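Local coordinates for enoyl-CoA hydratase/isomerase family protein (Mycobacterium tuberculosis, PDB 4FN7), which probably hydrates enoyl-CoA thioesters in lipid metabolism, as a member of the crotonase (enoyl-CoA hydratase/isomerase) superfamily, at residues M18-V23 with P28-A33; A14-D19 with A36-A41; V50-G55 with V183-A188; Y87-Y92 with V96-T101; F110-G115 with Y124-N129. One frame throughout, in Å; residues are numbered along the deposited sequence.

Contact 1 of 5, residues M18-V23 with P28-A33; sequences MDDGKV and PAMQQA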
# COMPACT_ATOMS: atom_id res chain seq x y z
N MET A 18 -19.46 -14.40 18.12
CA MET A 18 -20.45 -14.88 17.17
C MET A 18 -20.47 -16.40 17.16
O MET A 18 -19.43 -17.04 16.96
CB MET A 18 -20.12 -14.39 15.76
CG MET A 18 -20.21 -12.89 15.57
SD MET A 18 -19.82 -12.41 13.87
CE MET A 18 -18.06 -12.74 13.82
N ASP A 19 -21.64 -16.98 17.39
CA ASP A 19 -21.82 -18.41 17.18
C ASP A 19 -23.29 -18.71 16.93
O ASP A 19 -24.05 -18.88 17.87
CB ASP A 19 -21.32 -19.22 18.37
CG ASP A 19 -21.47 -20.71 18.15
OD1 ASP A 19 -21.81 -21.11 17.01
OD2 ASP A 19 -21.23 -21.48 19.09
N ASP A 20 -23.68 -18.77 15.66
CA ASP A 20 -25.06 -19.11 15.35
C ASP A 20 -25.23 -20.61 15.13
O ASP A 20 -26.27 -21.06 14.67
CB ASP A 20 -25.58 -18.31 14.14
CG ASP A 20 -24.97 -18.76 12.83
OD1 ASP A 20 -23.97 -19.51 12.84
OD2 ASP A 20 -25.49 -18.33 11.77
N GLY A 21 -24.19 -21.37 15.47
CA GLY A 21 -24.21 -22.81 15.32
C GLY A 21 -23.96 -23.28 13.90
O GLY A 21 -23.97 -24.48 13.63
N LYS A 22 -23.75 -22.32 13.00
CA LYS A 22 -23.54 -22.62 11.58
C LYS A 22 -22.26 -21.95 11.08
O LYS A 22 -21.16 -22.36 11.47
CB LYS A 22 -24.76 -22.19 10.75
CG LYS A 22 -26.05 -22.93 11.11
CD LYS A 22 -27.23 -22.40 10.31
N VAL A 23 -22.38 -20.92 10.24
CA VAL A 23 -21.19 -20.25 9.73
C VAL A 23 -21.20 -18.75 10.02
O VAL A 23 -20.54 -17.95 9.35
CB VAL A 23 -20.97 -20.51 8.21
CG1 VAL A 23 -20.69 -22.00 7.96
CG2 VAL A 23 -22.15 -20.02 7.39
N PRO A 28 -29.82 -10.50 8.85
CA PRO A 28 -30.47 -9.49 9.70
C PRO A 28 -30.41 -9.82 11.19
O PRO A 28 -30.13 -8.93 11.99
CB PRO A 28 -31.92 -9.52 9.22
CG PRO A 28 -31.85 -10.02 7.82
CD PRO A 28 -30.69 -10.96 7.76
N ALA A 29 -30.65 -11.08 11.56
CA ALA A 29 -30.63 -11.46 12.96
C ALA A 29 -29.25 -11.29 13.59
O ALA A 29 -29.11 -10.76 14.70
CB ALA A 29 -31.12 -12.89 13.13
N MET A 30 -28.22 -11.73 12.87
CA MET A 30 -26.85 -11.62 13.37
C MET A 30 -26.44 -10.15 13.47
O MET A 30 -25.79 -9.74 14.43
CB MET A 30 -25.88 -12.40 12.48
CG MET A 30 -24.42 -12.26 12.89
SD MET A 30 -24.03 -13.05 14.46
CE MET A 30 -23.72 -14.72 13.91
N GLN A 31 -26.81 -9.36 12.47
CA GLN A 31 -26.48 -7.93 12.50
C GLN A 31 -27.15 -7.24 13.68
O GLN A 31 -26.54 -6.42 14.36
CB GLN A 31 -26.86 -7.26 11.19
CG GLN A 31 -26.04 -7.70 9.99
CD GLN A 31 -26.45 -6.99 8.73
OE1 GLN A 31 -27.07 -5.93 8.79
NE2 GLN A 31 -26.14 -7.57 7.58
N GLN A 32 -28.42 -7.56 13.91
CA GLN A 32 -29.13 -7.00 15.04
C GLN A 32 -28.44 -7.37 16.36
O GLN A 32 -28.26 -6.52 17.24
CB GLN A 32 -30.58 -7.48 15.05
CG GLN A 32 -31.42 -6.89 16.16
CD GLN A 32 -32.84 -7.40 16.13
OE1 GLN A 32 -33.17 -8.31 15.37
NE2 GLN A 32 -33.69 -6.82 16.97
N ALA A 33 -28.04 -8.63 16.48
CA ALA A 33 -27.41 -9.11 17.71
C ALA A 33 -26.04 -8.47 17.91
O ALA A 33 -25.68 -8.12 19.03
CB ALA A 33 -27.30 -10.63 17.69
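M30, in the first turns of helix 28-44, reaches across to M18 and D20, which lie where strand 13-18 runs out into a loop. Its CB points from the helix toward the loop, and with CG anti to the backbone N (chi1 176°) the chain heads outward on CB and CG as its stem. Bends at chi2 and chi3 then curl the thioether over. SD comes to rest against CG of M18, 4.0 Å away, the two methionine chains crossing at about a right angle. The terminal CE settles on CB of D20 at 4.0 Å and lies 4.1 Å from CB of M18, so a single methyl touches both the last strand residue and the loop. While CB of D20 faces the helix, its carboxylate serves the loop: OD1 accepts from the backbone N of K22 at 2.8 Å, met from above the carboxylate plane. D19 does the same for G21 N, giving two successive Asx turns, and its OD1 also takes a hydrogen bond from N54. G21 sits at a positive phi of 79°, which glycine tolerates easily. N24 bonds the backbone N of D20 as well as the carbonyl of M18. The chemistry is therefore divided: aspartates and amides set the course of the loop, while the polarisable thioether of M30 joins strand end and loop to the helix by van der Waals contact.

Contact 2 of 5, residues A14-D19 with A36-A41; sequences AVISMD and AAIDNA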
# COMPACT_ATOMS: atom_id res chain seq x y z
N ALA A 14 -14.61 -5.81 26.57
CA ALA A 14 -15.81 -6.58 26.29
C ALA A 14 -15.46 -7.60 25.22
O ALA A 14 -14.76 -7.29 24.26
CB ALA A 14 -16.93 -5.67 25.80
N VAL A 15 -15.92 -8.84 25.41
CA VAL A 15 -15.75 -9.89 24.42
C VAL A 15 -17.09 -10.20 23.79
O VAL A 15 -18.05 -10.56 24.48
CB VAL A 15 -15.15 -11.16 25.04
CG1 VAL A 15 -14.92 -12.21 23.96
CG2 VAL A 15 -13.86 -10.83 25.76
N ILE A 16 -17.16 -10.03 22.48
CA ILE A 16 -18.37 -10.25 21.70
C ILE A 16 -18.09 -11.45 20.80
O ILE A 16 -17.18 -11.42 19.97
CB ILE A 16 -18.69 -9.00 20.86
CG1 ILE A 16 -18.98 -7.80 21.79
CG2 ILE A 16 -19.82 -9.25 19.88
CD1 ILE A 16 -19.23 -6.49 21.04
N SER A 17 -18.85 -12.52 20.98
CA SER A 17 -18.58 -13.76 20.27
C SER A 17 -19.75 -14.17 19.40
O SER A 17 -20.88 -14.29 19.87
CB SER A 17 -18.26 -14.89 21.25
OG SER A 17 -16.98 -14.70 21.82
N MET A 18 -19.46 -14.40 18.12
CA MET A 18 -20.45 -14.88 17.17
C MET A 18 -20.47 -16.40 17.16
O MET A 18 -19.43 -17.04 16.96
CB MET A 18 -20.12 -14.39 15.76
CG MET A 18 -20.21 -12.89 15.57
SD MET A 18 -19.82 -12.41 13.87
CE MET A 18 -18.06 -12.74 13.82
N ASP A 19 -21.64 -16.98 17.39
CA ASP A 19 -21.82 -18.41 17.18
C ASP A 19 -23.29 -18.71 16.93
O ASP A 19 -24.05 -18.88 17.87
CB ASP A 19 -21.32 -19.22 18.37
CG ASP A 19 -21.47 -20.71 18.15
OD1 ASP A 19 -21.81 -21.11 17.01
OD2 ASP A 19 -21.23 -21.48 19.09
N ALA A 36 -26.59 -4.91 19.00
CA ALA A 36 -27.03 -4.90 20.40
C ALA A 36 -25.84 -5.12 21.34
O ALA A 36 -25.75 -4.50 22.40
CB ALA A 36 -28.09 -5.97 20.63
N ALA A 37 -24.92 -5.99 20.94
CA ALA A 37 -23.75 -6.27 21.76
C ALA A 37 -22.83 -5.05 21.82
O ALA A 37 -22.27 -4.74 22.88
CB ALA A 37 -23.00 -7.47 21.22
N ILE A 38 -22.65 -4.38 20.69
CA ILE A 38 -21.82 -3.17 20.69
C ILE A 38 -22.52 -2.07 21.51
O ILE A 38 -21.85 -1.30 22.20
CB ILE A 38 -21.46 -2.69 19.26
CG1 ILE A 38 -20.77 -3.82 18.48
CG2 ILE A 38 -20.57 -1.44 19.32
CD1 ILE A 38 -20.71 -3.60 16.98
N ASP A 39 -23.85 -2.01 21.44
CA ASP A 39 -24.59 -1.09 22.32
C ASP A 39 -24.25 -1.36 23.79
O ASP A 39 -24.06 -0.42 24.57
CB ASP A 39 -26.12 -1.23 22.16
CG ASP A 39 -26.63 -0.79 20.80
OD1 ASP A 39 -25.90 -0.13 20.02
OD2 ASP A 39 -27.81 -1.09 20.53
N ASN A 40 -24.19 -2.63 24.18
CA ASN A 40 -23.80 -2.98 25.55
C ASN A 40 -22.41 -2.45 25.87
O ASN A 40 -22.17 -1.91 26.96
CB ASN A 40 -23.81 -4.49 25.79
CG ASN A 40 -25.19 -5.09 25.77
OD1 ASN A 40 -26.19 -4.39 25.94
ND2 ASN A 40 -25.26 -6.40 25.56
N ALA A 41 -21.48 -2.63 24.94
CA ALA A 41 -20.12 -2.15 25.11
C ALA A 41 -20.10 -0.64 25.27
O ALA A 41 -19.32 -0.10 26.06
CB ALA A 41 -19.25 -2.58 23.94
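I16 and A37 stand at the middle of this contact, where strand 14-18 and helix 36-41 run nearly antiparallel (176°), the closest approach of their axes being 9.4 Å. The conformation of I16 sets both of its methyls against the helix. CG1 is anti to the carbonyl carbon (chi1 -63°), which places CG2 anti to the backbone N, and an extended chi2 carries CD1 outward. The two methyls thus straddle the single methyl of A37: CB of A37 lies 3.9 Å from I16 CG2 and equally far from I16 CD1. CD1 also reaches CG1 of I38 at 4.0 Å. I38 has the same first-torsion arrangement, but leaves the helix obliquely and goes on to meet L85 and L89 of helix 73-90. One helical turn after A37, A41 faces A14, CB to CB at 4.3 Å. Alanine suits both helix positions, since its short side chain lets the backbone come close to the strand; the branched I16 supplies the bulk that meets the A37 methyl. All five touching residues are buried and aliphatic, so this part of the beta-alpha-beta unit 13-18, 28-44, 48-52 is held by shape matching, without directional bonds between the segments.

Contact 3 of 5, residues V50-G55 with V183-A188; sequences VITGNG and VVVSRA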
# COMPACT_ATOMS: atom_id res chain seq x y z
N VAL A 50 -13.18 -7.02 21.91
CA VAL A 50 -12.72 -8.19 21.19
C VAL A 50 -13.94 -8.81 20.53
O VAL A 50 -14.96 -9.04 21.19
CB VAL A 50 -12.09 -9.22 22.13
CG1 VAL A 50 -11.78 -10.51 21.37
CG2 VAL A 50 -10.84 -8.64 22.77
N ILE A 51 -13.85 -9.06 19.23
CA ILE A 51 -14.91 -9.75 18.50
C ILE A 51 -14.36 -11.07 17.97
O ILE A 51 -13.32 -11.09 17.31
CB ILE A 51 -15.46 -8.88 17.35
CG1 ILE A 51 -16.15 -7.64 17.92
CG2 ILE A 51 -16.43 -9.68 16.49
CD1 ILE A 51 -16.47 -6.58 16.89
N THR A 52 -15.06 -12.16 18.27
CA THR A 52 -14.61 -13.49 17.86
C THR A 52 -15.67 -14.19 17.02
O THR A 52 -16.83 -13.78 17.01
CB THR A 52 -14.33 -14.41 19.08
OG1 THR A 52 -15.53 -15.10 19.47
CG2 THR A 52 -13.79 -13.61 20.27
N GLY A 53 -15.25 -15.24 16.33
CA GLY A 53 -16.19 -16.17 15.72
C GLY A 53 -16.39 -17.38 16.61
O GLY A 53 -16.27 -17.30 17.84
N ASN A 54 -16.73 -18.51 15.99
CA ASN A 54 -16.88 -19.76 16.74
C ASN A 54 -15.73 -20.74 16.44
O ASN A 54 -14.68 -20.33 15.95
CB ASN A 54 -18.27 -20.39 16.53
CG ASN A 54 -18.52 -20.88 15.11
OD1 ASN A 54 -17.60 -21.02 14.30
ND2 ASN A 54 -19.79 -21.18 14.80
N GLY A 55 -15.93 -22.02 16.73
CA GLY A 55 -14.86 -22.99 16.54
C GLY A 55 -14.62 -23.37 15.09
O GLY A 55 -13.63 -24.04 14.77
N VAL A 183 -4.73 -20.29 20.96
CA VAL A 183 -4.49 -19.02 21.65
C VAL A 183 -4.92 -17.79 20.86
O VAL A 183 -4.63 -16.67 21.27
CB VAL A 183 -3.01 -18.86 22.11
CG1 VAL A 183 -2.64 -19.95 23.11
CG2 VAL A 183 -2.07 -18.86 20.92
N VAL A 184 -5.63 -17.97 19.75
CA VAL A 184 -6.13 -16.82 18.99
C VAL A 184 -6.96 -15.89 19.88
O VAL A 184 -6.72 -14.69 19.93
CB VAL A 184 -6.92 -17.25 17.73
CG1 VAL A 184 -7.70 -16.07 17.13
CG2 VAL A 184 -5.98 -17.86 16.69
N VAL A 185 -7.91 -16.46 20.61
CA VAL A 185 -8.80 -15.65 21.44
C VAL A 185 -8.05 -15.03 22.61
O VAL A 185 -8.18 -13.83 22.86
CB VAL A 185 -10.01 -16.46 21.93
CG1 VAL A 185 -10.81 -15.65 22.95
CG2 VAL A 185 -10.88 -16.86 20.75
N SER A 186 -7.26 -15.82 23.32
CA SER A 186 -6.56 -15.28 24.48
C SER A 186 -5.55 -14.21 24.06
O SER A 186 -5.37 -13.21 24.75
CB SER A 186 -5.90 -16.39 25.31
OG SER A 186 -4.96 -17.12 24.55
N ARG A 187 -4.91 -14.41 22.91
CA ARG A 187 -3.98 -13.41 22.41
C ARG A 187 -4.72 -12.13 22.01
O ARG A 187 -4.26 -11.02 22.28
CB ARG A 187 -3.17 -13.97 21.25
CG ARG A 187 -2.27 -12.95 20.59
CD ARG A 187 -1.27 -12.33 21.55
NE ARG A 187 -0.66 -11.18 20.88
CZ ARG A 187 -0.36 -10.03 21.47
NH1 ARG A 187 -0.58 -9.85 22.76
NH2 ARG A 187 0.16 -9.05 20.74
N ALA A 188 -5.88 -12.28 21.37
CA ALA A 188 -6.71 -11.13 21.04
C ALA A 188 -7.09 -10.34 22.30
O ALA A 188 -7.04 -9.11 22.31
CB ALA A 188 -7.97 -11.56 20.27
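V50 of strand 48-52 lays its two methyls against A188 of helix 184-195. CG1 meets CB of A188 at 4.1 Å, and CG2 approaches the carbonyl O of A188 at 3.9 Å, a van der Waals touch on the helix backbone. With CG1 anti to the backbone N (chi1 173°), the isopropyl fork faces the helix with both prongs. Two residues along the strand and one helical turn back, the contact is lighter: CG2 of T52 lies 4.4 Å from CG2 of V185. T52 turns its methyl to the helix and keeps its hydroxyl for polar partners. OG1 donates to the carbonyl O of G53 over 2.8 Å, in the carbonyl plane and on a lone pair, and is also hydrogen-bonded to the hydroxyl of S17 on the neighbouring strand. A buried threonine is thereby satisfied on its polar side and apolar on the other.

Further out, the sheet and the helix set these groups in place. Backbone hydrogen bonds to A14 and I16 hold V50 and T52 on one flank of the strand, while I51 pairs with V97 and A99 on the other. The helix rises from V183 at its N-cap position, and R187, bridged to E177 and E190, sits on a different side of it from A188, whose small methyl also rests on V97 and A99. I51 points away from helix 184-195, to the other side of the sheet, where it meets L89 of helix 73-90. The arrangement is typical of the crotonase fold, in which helices pack on both faces of a mainly parallel sheet.

Contact 4 of 5, residues Y87-Y92 with V96-T101; sequences YRLLSY and VVMACT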
# COMPACT_ATOMS: atom_id res chain seq x y z
N TYR A 87 -18.84 0.49 9.19
CA TYR A 87 -18.60 1.90 9.48
C TYR A 87 -18.53 2.13 11.00
O TYR A 87 -17.65 2.83 11.50
CB TYR A 87 -19.70 2.76 8.85
CG TYR A 87 -19.45 4.24 8.95
CD1 TYR A 87 -18.98 4.96 7.86
CD2 TYR A 87 -19.68 4.93 10.14
CE1 TYR A 87 -18.74 6.33 7.95
CE2 TYR A 87 -19.45 6.29 10.24
CZ TYR A 87 -18.98 6.98 9.14
OH TYR A 87 -18.75 8.34 9.26
N ARG A 88 -19.47 1.53 11.72
CA ARG A 88 -19.54 1.68 13.18
C ARG A 88 -18.25 1.20 13.84
O ARG A 88 -17.72 1.85 14.74
CB ARG A 88 -20.73 0.91 13.74
CG ARG A 88 -20.95 1.14 15.22
CD ARG A 88 -22.16 0.39 15.73
NE ARG A 88 -22.38 0.73 17.14
CZ ARG A 88 -23.31 0.18 17.92
NH1 ARG A 88 -24.11 -0.76 17.45
NH2 ARG A 88 -23.41 0.58 19.17
N LEU A 89 -17.73 0.06 13.39
CA LEU A 89 -16.53 -0.49 13.99
C LEU A 89 -15.26 0.26 13.58
O LEU A 89 -14.37 0.45 14.41
CB LEU A 89 -16.41 -1.98 13.69
CG LEU A 89 -17.43 -2.81 14.48
CD1 LEU A 89 -17.52 -4.22 13.93
CD2 LEU A 89 -17.09 -2.83 15.97
N LEU A 90 -15.16 0.66 12.32
CA LEU A 90 -13.99 1.41 11.85
C LEU A 90 -13.89 2.77 12.54
O LEU A 90 -12.80 3.32 12.66
CB LEU A 90 -14.04 1.60 10.34
CG LEU A 90 -13.55 0.42 9.49
CD1 LEU A 90 -13.91 0.61 8.03
CD2 LEU A 90 -12.05 0.19 9.65
N SER A 91 -15.03 3.30 12.98
CA SER A 91 -15.03 4.60 13.63
C SER A 91 -15.13 4.48 15.15
O SER A 91 -15.21 5.48 15.86
CB SER A 91 -16.16 5.47 13.09
OG SER A 91 -17.42 4.90 13.36
N TYR A 92 -15.10 3.25 15.65
CA TYR A 92 -15.33 3.00 17.07
C TYR A 92 -14.29 3.71 17.93
O TYR A 92 -13.10 3.64 17.64
CB TYR A 92 -15.35 1.49 17.35
CG TYR A 92 -16.08 1.16 18.62
CD1 TYR A 92 -17.47 1.29 18.69
CD2 TYR A 92 -15.40 0.75 19.76
CE1 TYR A 92 -18.15 1.02 19.86
CE2 TYR A 92 -16.09 0.47 20.93
CZ TYR A 92 -17.45 0.61 20.97
OH TYR A 92 -18.12 0.35 22.14
N VAL A 96 -10.44 -1.97 18.78
CA VAL A 96 -11.23 -3.14 18.42
C VAL A 96 -10.27 -4.21 17.94
O VAL A 96 -9.50 -4.00 16.98
CB VAL A 96 -12.22 -2.81 17.28
CG1 VAL A 96 -12.98 -4.07 16.85
CG2 VAL A 96 -13.18 -1.70 17.70
N VAL A 97 -10.30 -5.36 18.60
CA VAL A 97 -9.42 -6.47 18.23
C VAL A 97 -10.25 -7.64 17.75
O VAL A 97 -11.17 -8.08 18.43
CB VAL A 97 -8.53 -6.92 19.41
CG1 VAL A 97 -7.57 -8.02 18.96
CG2 VAL A 97 -7.76 -5.73 19.96
N MET A 98 -9.93 -8.14 16.56
CA MET A 98 -10.64 -9.27 15.99
C MET A 98 -9.91 -10.56 16.28
O MET A 98 -8.72 -10.68 16.00
CB MET A 98 -10.78 -9.11 14.47
CG MET A 98 -11.51 -7.86 14.04
SD MET A 98 -13.24 -7.93 14.49
CE MET A 98 -13.81 -6.35 13.87
N ALA A 99 -10.64 -11.52 16.84
CA ALA A 99 -10.15 -12.89 17.01
C ALA A 99 -10.72 -13.73 15.88
O ALA A 99 -11.86 -14.21 15.96
CB ALA A 99 -10.59 -13.44 18.36
N CYS A 100 -9.94 -13.88 14.83
CA CYS A 100 -10.35 -14.64 13.66
C CYS A 100 -10.18 -16.13 13.96
O CYS A 100 -9.08 -16.67 13.83
CB CYS A 100 -9.49 -14.23 12.47
SG CYS A 100 -10.12 -14.77 10.89
N THR A 101 -11.26 -16.78 14.37
CA THR A 101 -11.21 -18.12 14.95
C THR A 101 -11.47 -19.21 13.92
O THR A 101 -11.51 -20.40 14.24
CB THR A 101 -12.23 -18.23 16.10
OG1 THR A 101 -13.49 -17.71 15.66
CG2 THR A 101 -11.76 -17.43 17.30
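Helix 73-90 ends here and, after a short loop, strand 96-100 begins, completing a right-handed crossover from the parallel neighbour strand 48-52, and L89 and Y92 pack back on V96 and M98. V96 does most of the touching. Its CG1 is anti to the backbone N, which puts CG2 on the side of Y92, where it lies 3.9 Å from CB and equally close to CD2 of the tyrosine. The methyl approaches the ring obliquely, and the two side chains cross at about a right angle. The same CG2 comes within 4.1 Å of the carbonyl O of L89. That oxygen accepts from the backbone N of Y92 at 3.1 Å, an i to i+3 bond where the helix gives way to the loop.

L89 sends its two methyls to different partners: CD2 to CG1 of V96 at 4.4 Å, and CD1 to CE of M98 at 4.3 Å. M98 starts off obliquely, but its flexible chain brings CE nearer the helix. Tyrosine suits its place because its ring packs against I38 and A41, while its hydroxyl reaches past them to a hydrogen bond with D42. A helix packing back on the strand that follows it is the closing half of a beta-alpha-beta crossover, the unit from which the parallel part of the crotonase core is built.

Contact 5 of 5, residues F110-G115 with Y124-N129; sequences FLLSCG and YNIQAN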
# COMPACT_ATOMS: atom_id res chain seq x y z
N PHE A 110 -14.77 -8.62 5.34
CA PHE A 110 -14.94 -7.17 5.46
C PHE A 110 -15.06 -6.77 6.93
O PHE A 110 -14.46 -5.80 7.37
CB PHE A 110 -16.14 -6.67 4.66
CG PHE A 110 -16.17 -7.16 3.23
CD1 PHE A 110 -15.00 -7.45 2.55
CD2 PHE A 110 -17.38 -7.37 2.59
CE1 PHE A 110 -15.03 -7.94 1.25
CE2 PHE A 110 -17.42 -7.86 1.28
CZ PHE A 110 -16.24 -8.14 0.62
N LEU A 111 -15.84 -7.54 7.69
CA LEU A 111 -15.94 -7.31 9.13
C LEU A 111 -14.57 -7.43 9.80
O LEU A 111 -14.17 -6.58 10.61
CB LEU A 111 -16.93 -8.31 9.74
CG LEU A 111 -17.09 -8.27 11.26
CD1 LEU A 111 -17.58 -6.91 11.69
CD2 LEU A 111 -18.04 -9.35 11.72
N LEU A 112 -13.85 -8.50 9.48
CA LEU A 112 -12.52 -8.72 10.04
C LEU A 112 -11.64 -7.49 9.81
O LEU A 112 -10.88 -7.07 10.69
CB LEU A 112 -11.88 -9.95 9.39
CG LEU A 112 -10.47 -10.33 9.83
CD1 LEU A 112 -10.46 -10.72 11.29
CD2 LEU A 112 -9.93 -11.45 8.96
N SER A 113 -11.77 -6.89 8.63
CA SER A 113 -10.95 -5.77 8.19
C SER A 113 -11.30 -4.46 8.89
O SER A 113 -10.69 -3.43 8.61
CB SER A 113 -11.08 -5.60 6.67
OG SER A 113 -10.68 -6.77 5.97
N CYS A 114 -12.28 -4.49 9.78
CA CYS A 114 -12.63 -3.31 10.57
C CYS A 114 -11.90 -3.25 11.91
O CYS A 114 -12.00 -2.24 12.62
CB CYS A 114 -14.13 -3.26 10.83
SG CYS A 114 -15.10 -3.11 9.33
N GLY A 115 -11.18 -4.30 12.29
CA GLY A 115 -10.48 -4.30 13.57
C GLY A 115 -9.20 -3.49 13.52
O GLY A 115 -8.49 -3.48 12.51
N TYR A 124 -6.18 -20.35 8.57
CA TYR A 124 -7.48 -19.74 8.34
C TYR A 124 -7.51 -18.90 7.06
O TYR A 124 -6.73 -17.96 6.89
CB TYR A 124 -7.95 -18.90 9.54
CG TYR A 124 -8.05 -19.66 10.85
CD1 TYR A 124 -8.04 -21.05 10.87
CD2 TYR A 124 -8.16 -18.98 12.05
CE1 TYR A 124 -8.13 -21.74 12.07
CE2 TYR A 124 -8.25 -19.66 13.26
CZ TYR A 124 -8.23 -21.04 13.26
OH TYR A 124 -8.32 -21.72 14.46
N ASN A 125 -8.42 -19.25 6.18
CA ASN A 125 -8.56 -18.58 4.90
C ASN A 125 -9.36 -17.30 5.01
O ASN A 125 -10.37 -17.23 5.70
CB ASN A 125 -9.23 -19.51 3.89
CG ASN A 125 -8.34 -20.65 3.48
OD1 ASN A 125 -7.12 -20.55 3.51
ND2 ASN A 125 -8.95 -21.74 3.07
N ILE A 126 -8.89 -16.27 4.30
CA ILE A 126 -9.57 -14.99 4.25
C ILE A 126 -9.72 -14.64 2.78
O ILE A 126 -8.75 -14.67 2.01
CB ILE A 126 -8.76 -13.91 4.99
CG1 ILE A 126 -8.46 -14.40 6.42
CG2 ILE A 126 -9.53 -12.60 5.01
CD1 ILE A 126 -7.35 -13.65 7.10
N GLN A 127 -10.95 -14.35 2.36
CA GLN A 127 -11.24 -14.26 0.94
C GLN A 127 -12.51 -13.48 0.68
O GLN A 127 -13.54 -13.73 1.31
CB GLN A 127 -11.40 -15.67 0.35
CG GLN A 127 -11.63 -15.69 -1.16
CD GLN A 127 -12.21 -17.01 -1.64
OE1 GLN A 127 -12.74 -17.80 -0.86
NE2 GLN A 127 -12.14 -17.24 -2.95
N ALA A 128 -12.44 -12.54 -0.26
CA ALA A 128 -13.65 -11.98 -0.86
C ALA A 128 -13.98 -12.86 -2.06
O ALA A 128 -13.38 -12.70 -3.13
CB ALA A 128 -13.42 -10.53 -1.29
N ASN A 129 -14.89 -13.81 -1.88
CA ASN A 129 -15.17 -14.80 -2.92
C ASN A 129 -16.24 -14.37 -3.91
O ASN A 129 -16.65 -15.16 -4.77
CB ASN A 129 -15.55 -16.14 -2.29
CG ASN A 129 -16.94 -16.13 -1.68
OD1 ASN A 129 -17.40 -15.09 -1.21
ND2 ASN A 129 -17.60 -17.29 -1.66
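F110 begins the contact: its ring meets A128 obliquely, with CE1 4.0 Å and CZ 4.2 Å from the alanine CB. The first bond of the side chain does not aim at the second segment; CG stands anti to the carbonyl carbon (chi1 -50°), and the length of the ring covers the remaining distance. A wide ring fits here, since it also reaches A141 and M145 of helix 139-148. L112, at the end of helix 107-112, points toward the second segment. Its CD2 nestles into I126, 3.9 Å from CD1 and 4.1 Å from CG2, the two branched side chains crossing at about a right angle. Next, S113 turns its hydroxyl back to the carbonyl O of A109, a bond that satisfies a buried polar group at the helix end. C114 N still bonds L111 O at 2.9 Å, and a type I beta turn from L112 to G115 leads the chain toward strand 117-120. Helix 107-112 is thus packed against the small sheet of strands 103-105, 126-127 and 163-164, an arrangement typical of the crotonase spiral fold, where the helix in this position commonly borders the oxyanion hole at its N-terminal end.

From the N terminus, strand 13-18 opens contacts 1 and 2 together: its end and the following loop meet the start of helix 28-44 in contact 1, and its middle meets a later part of that helix in contact 2, so the first loop lies within the second. Contact 3 then closes a long loop, from strand 48-52 to helix 184-195. Contacts 4 and 5 are nested inside it, one after the other, and none cross. Strands 13-18, 48-52 and 96-100 are neighbours in one sheet and join contacts 2, 3 and 4, with the D39-R88 salt bridge also tying contact 2 to 4. L89 touching L111 carries the packing on to contact 5 and the small sheet.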